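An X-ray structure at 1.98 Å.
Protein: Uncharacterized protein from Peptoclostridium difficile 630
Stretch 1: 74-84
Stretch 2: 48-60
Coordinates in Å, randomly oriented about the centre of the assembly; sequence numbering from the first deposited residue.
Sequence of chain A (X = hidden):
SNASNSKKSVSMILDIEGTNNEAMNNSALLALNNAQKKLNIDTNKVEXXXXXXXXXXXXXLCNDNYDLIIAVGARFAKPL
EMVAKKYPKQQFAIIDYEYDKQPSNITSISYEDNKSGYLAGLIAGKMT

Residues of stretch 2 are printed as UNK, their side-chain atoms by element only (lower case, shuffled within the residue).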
# COMPACT_ATOMS: atom_id res chain seq x y z
N ALA A 74 -1.24 3.90 -9.75
CA ALA A 74 -2.57 4.39 -10.10
C ALA A 74 -3.46 3.28 -10.64
O ALA A 74 -4.68 3.39 -10.56
CB ALA A 74 -2.46 5.51 -11.13
N ARG A 75 -2.90 2.20 -11.17
CA ARG A 75 -3.74 1.10 -11.64
C ARG A 75 -4.52 0.40 -10.51
O ARG A 75 -5.49 -0.32 -10.79
CB ARG A 75 -2.95 0.07 -12.43
CG ARG A 75 -2.52 0.58 -13.81
CD ARG A 75 -2.56 -0.53 -14.84
NE ARG A 75 -1.68 -1.66 -14.51
CZ ARG A 75 -1.74 -2.85 -15.11
NH1 ARG A 75 -2.61 -3.06 -16.08
NH2 ARG A 75 -0.91 -3.84 -14.74
N PHE A 76 -4.13 0.60 -9.25
CA PHE A 76 -4.91 0.04 -8.12
C PHE A 76 -6.12 0.87 -7.69
O PHE A 76 -6.95 0.38 -6.89
CB PHE A 76 -4.01 -0.22 -6.90
CG PHE A 76 -3.06 -1.32 -7.11
CD1 PHE A 76 -3.51 -2.62 -7.14
CD2 PHE A 76 -1.71 -1.07 -7.31
CE1 PHE A 76 -2.62 -3.65 -7.34
CE2 PHE A 76 -0.82 -2.09 -7.48
CZ PHE A 76 -1.28 -3.39 -7.49
N ALA A 77 -6.23 2.09 -8.22
CA ALA A 77 -7.26 3.06 -7.80
C ALA A 77 -8.64 2.42 -7.69
O ALA A 77 -9.24 2.39 -6.60
CB ALA A 77 -7.29 4.26 -8.75
N LYS A 78 -9.12 1.87 -8.80
CA LYS A 78 -10.48 1.31 -8.84
C LYS A 78 -10.67 0.02 -8.01
O LYS A 78 -11.63 -0.07 -7.26
CB LYS A 78 -10.97 1.13 -10.29
CG LYS A 78 -11.35 2.43 -11.01
CD LYS A 78 -12.66 3.05 -10.53
CE LYS A 78 -12.98 4.36 -11.25
NZ LYS A 78 -12.06 5.47 -10.88
N PRO A 79 -9.78 -0.98 -8.15
CA PRO A 79 -9.97 -2.20 -7.35
C PRO A 79 -9.81 -1.97 -5.85
O PRO A 79 -10.45 -2.64 -5.08
CB PRO A 79 -8.91 -3.16 -7.88
CG PRO A 79 -7.94 -2.29 -8.58
CD PRO A 79 -8.71 -1.14 -9.14
N LEU A 80 -9.00 -0.99 -5.46
CA LEU A 80 -8.81 -0.66 -4.04
C LEU A 80 -10.02 0.04 -3.45
O LEU A 80 -10.42 -0.25 -2.33
CB LEU A 80 -7.58 0.20 -3.84
CG LEU A 80 -7.24 0.60 -2.39
CD1 LEU A 80 -6.66 -0.62 -1.67
CD2 LEU A 80 -6.27 1.78 -2.37
N GLU A 81 -10.59 0.98 -4.18
CA GLU A 81 -11.80 1.66 -3.72
C GLU A 81 -12.95 0.67 -3.49
O GLU A 81 -13.64 0.72 -2.47
CB GLU A 81 -12.22 2.72 -4.71
CG GLU A 81 -13.44 3.51 -4.25
CD GLU A 81 -13.73 4.75 -5.07
OE1 GLU A 81 -13.27 4.85 -6.25
OE2 GLU A 81 -14.43 5.64 -4.53
N MSE A 82 -13.15 -0.22 -4.45
CA MSE A 82 -14.14 -1.30 -4.36
C MSE A 82 -13.98 -2.16 -3.11
O MSE A 82 -14.97 -2.47 -2.43
CB MSE A 82 -14.00 -2.19 -5.60
CG MSE A 82 -15.11 -3.24 -5.75
SE MSE A 82 -14.64 -4.60 -7.14
CE MSE A 82 -14.55 -6.14 -5.91
N VAL A 83 -12.75 -2.60 -2.81
CA VAL A 83 -12.53 -3.51 -1.71
C VAL A 83 -12.56 -2.77 -0.35
O VAL A 83 -13.03 -3.28 0.64
CB VAL A 83 -11.23 -4.29 -1.91
CG1 VAL A 83 -10.92 -5.17 -0.69
CG2 VAL A 83 -11.31 -5.14 -3.17
N ALA A 84 -12.06 -1.56 -0.33
CA ALA A 84 -12.07 -0.77 0.87
C ALA A 84 -13.46 -0.50 1.44
O ALA A 84 -13.61 -0.33 2.66
CB ALA A 84 -11.35 0.55 0.62
N UNK A 48 2.09 -8.31 -9.07
CA UNK A 48 1.24 -8.81 -10.16
C UNK A 48 1.30 -7.93 -11.41
O UNK A 48 1.24 -6.71 -11.31
c UNK A 48 -0.21 -8.92 -9.66
o UNK A 48 -1.10 -9.27 -10.72
N UNK A 49 1.42 -8.56 -12.58
CA UNK A 49 1.29 -7.84 -13.86
C UNK A 49 -0.15 -7.89 -14.43
O UNK A 49 -0.45 -7.19 -15.39
o UNK A 49 1.34 -10.51 -14.77
c UNK A 49 2.34 -9.84 -15.09
c UNK A 49 2.33 -8.32 -14.90
o UNK A 49 3.37 -10.37 -15.58
N UNK A 50 -1.02 -8.69 -13.80
CA UNK A 50 -2.40 -8.93 -14.25
C UNK A 50 -3.46 -8.12 -13.46
O UNK A 50 -3.99 -8.59 -12.46
c UNK A 50 -4.00 -10.85 -14.76
o UNK A 50 -4.71 -9.98 -15.28
o UNK A 50 -4.33 -12.05 -14.72
c UNK A 50 -2.67 -10.44 -14.14
N UNK A 51 -3.81 -6.94 -13.96
CA UNK A 51 -4.75 -6.03 -13.27
C UNK A 51 -6.12 -6.62 -13.02
O UNK A 51 -6.83 -6.15 -12.13
c UNK A 51 -4.92 -4.70 -14.02
o UNK A 51 -5.76 -4.84 -15.15
N UNK A 52 -6.50 -7.64 -13.78
CA UNK A 52 -7.78 -8.29 -13.56
C UNK A 52 -7.90 -9.00 -12.20
O UNK A 52 -9.00 -9.25 -11.75
c UNK A 52 -8.04 -9.33 -14.65
o UNK A 52 -7.28 -10.50 -14.39
N UNK A 53 -6.77 -9.34 -11.58
CA UNK A 53 -6.78 -10.08 -10.31
C UNK A 53 -6.54 -9.17 -9.09
O UNK A 53 -6.52 -9.66 -7.96
o UNK A 53 -4.39 -10.58 -10.29
c UNK A 53 -5.84 -12.08 -11.58
c UNK A 53 -5.70 -11.18 -10.32
N UNK A 54 -6.34 -7.87 -9.34
CA UNK A 54 -6.02 -6.88 -8.32
C UNK A 54 -7.05 -6.85 -7.18
O UNK A 54 -6.66 -6.92 -6.04
c UNK A 54 -3.13 -3.80 -11.01
c UNK A 54 -4.30 -4.03 -10.30
c UNK A 54 -4.53 -5.25 -9.69
c UNK A 54 -3.56 -6.22 -9.79
c UNK A 54 -2.39 -5.99 -10.51
c UNK A 54 -5.84 -5.47 -8.90
c UNK A 54 -2.19 -4.78 -11.12
N UNK A 55 -8.34 -6.78 -7.49
CA UNK A 55 -9.37 -6.71 -6.46
C UNK A 55 -9.41 -8.01 -5.62
O UNK A 55 -9.50 -7.96 -4.39
o UNK A 55 -11.25 -7.52 -7.69
c UNK A 55 -10.73 -6.38 -7.06
N UNK A 56 -9.25 -9.15 -6.27
CA UNK A 56 -9.21 -10.41 -5.54
C UNK A 56 -8.03 -10.46 -4.55
O UNK A 56 -8.15 -10.91 -3.42
n UNK A 56 -8.07 -13.66 -5.83
c UNK A 56 -9.12 -11.60 -6.50
o UNK A 56 -10.16 -13.26 -5.15
c UNK A 56 -9.16 -12.92 -5.77
N UNK A 57 -6.88 -10.05 -5.03
CA UNK A 57 -5.66 -10.06 -4.24
C UNK A 57 -5.75 -9.13 -3.01
O UNK A 57 -5.23 -9.49 -1.94
o UNK A 57 -4.16 -10.87 -5.96
c UNK A 57 -4.47 -9.73 -5.13
N UNK A 58 -6.36 -7.96 -3.17
CA UNK A 58 -6.54 -7.03 -2.07
C UNK A 58 -7.54 -7.58 -1.06
O UNK A 58 -7.34 -7.49 0.19
c UNK A 58 -7.14 -4.71 -1.35
c UNK A 58 -6.91 -5.61 -2.55
c UNK A 58 -6.23 -3.79 -4.22
c UNK A 58 -5.81 -5.02 -3.40
N UNK A 59 -8.57 -8.22 -1.58
CA UNK A 59 -9.56 -8.87 -0.73
C UNK A 59 -8.95 -9.97 0.14
O UNK A 59 -9.24 -10.08 1.34
c UNK A 59 -10.71 -9.41 -1.59
o UNK A 59 -11.62 -11.15 -0.28
c UNK A 59 -11.79 -10.00 -0.73
o UNK A 59 -12.78 -9.30 -0.50
N UNK A 60 -8.07 -10.78 -0.45
CA UNK A 60 -7.33 -11.76 0.33
C UNK A 60 -6.52 -11.11 1.44
O UNK A 60 -6.49 -11.62 2.55
c UNK A 60 -6.42 -12.61 -0.57
c UNK A 60 -7.25 -13.57 -1.48
c UNK A 60 -5.45 -13.41 0.28
c UNK A 60 -6.43 -14.13 -2.65

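Position 48 carries one carbon and one oxygen, and makes no contact with stretch 1. It is Ser48.

Position 49 has two carbons, the second bearing two oxygens: a carboxylate. Its CA-to-CB bond points away from stretch 1. Its backbone O accepts a weak hydrogen bond from Arg75 NH2, 3.4 Å from that O. This is Asp49.

Position 50 has the same pattern; its CA-to-CB bond points away and it makes no contact with stretch 1. It is Asp50.

Position 51 has one carbon and one oxygen. The carbon, CB, lies 3.5 Å from Arg75 NH1, over one face of the guanidinium. It is Ser51.

Position 52 again has one carbon and one oxygen, out of reach of stretch 1. It is Ser52. Ser52 OG donates to Asp50 OD1 at 2.8 Å.

Position 53 has one carbon carrying an oxygen and a second carbon. It is out of reach of stretch 1. That fork identifies Thr53. Thr53 OG1 donates to Asp50 O at 3.0 Å.

Position 54 has one carbon and a ring of six carbons, with no oxygen. The ring lies against the Phe76 ring. It is Phe54. Phe54 CD2 is 3.4 Å from Phe76 CE1, and Phe54 CB is 3.8 Å from Pro79 CG.

Position 55 has one carbon and one oxygen. Its CB is 3.8 Å from Pro79 CB and 4.0 Å from Met82 CE. It is Ser55. Here the backbones come close: Pro79 CA and Ser55 CA are 4.6 Å apart.

Position 56 has two carbons, the second carrying one oxygen and one nitrogen. Its CA-to-CB bond points away and it makes no contact with stretch 1. It is Asn56.

Position 57 has one carbon and one oxygen, and does not reach stretch 1. It is Ser57.

Position 58 has four carbons, forked at the first, with one arm two carbons long. The long arm ends near Phe76 and Leu80; the short arm meets Val83. It is Ile58. Ile58 CD1 is 4.1 Å from Leu80 CD1 and 4.2 Å from Phe76 CD1; Ile58 CG2 is 3.9 Å from Val83 CG1.

Position 59 has two carbons, the second with two oxygens. Its CA is 3.9 Å from Val83 CG1. It is Asp59.

Position 60 has four carbons forked like those of Ile58, but lies out of reach. It is Ile60.

The contact is mainly apolar packing. Helices 77-84 and 54-60 cross at -41°, with axes 8.7 Å apart at closest approach. Phe54 and Phe76 stack face to face, with centroids 4.2 Å apart and planes at 30°. Ile58 packs among Phe76, Leu80 and Val83. The one hydrogen bond across, from Arg75, is weak.

Stretch 2, residues 48-60: SDDSSTFSNSIDI
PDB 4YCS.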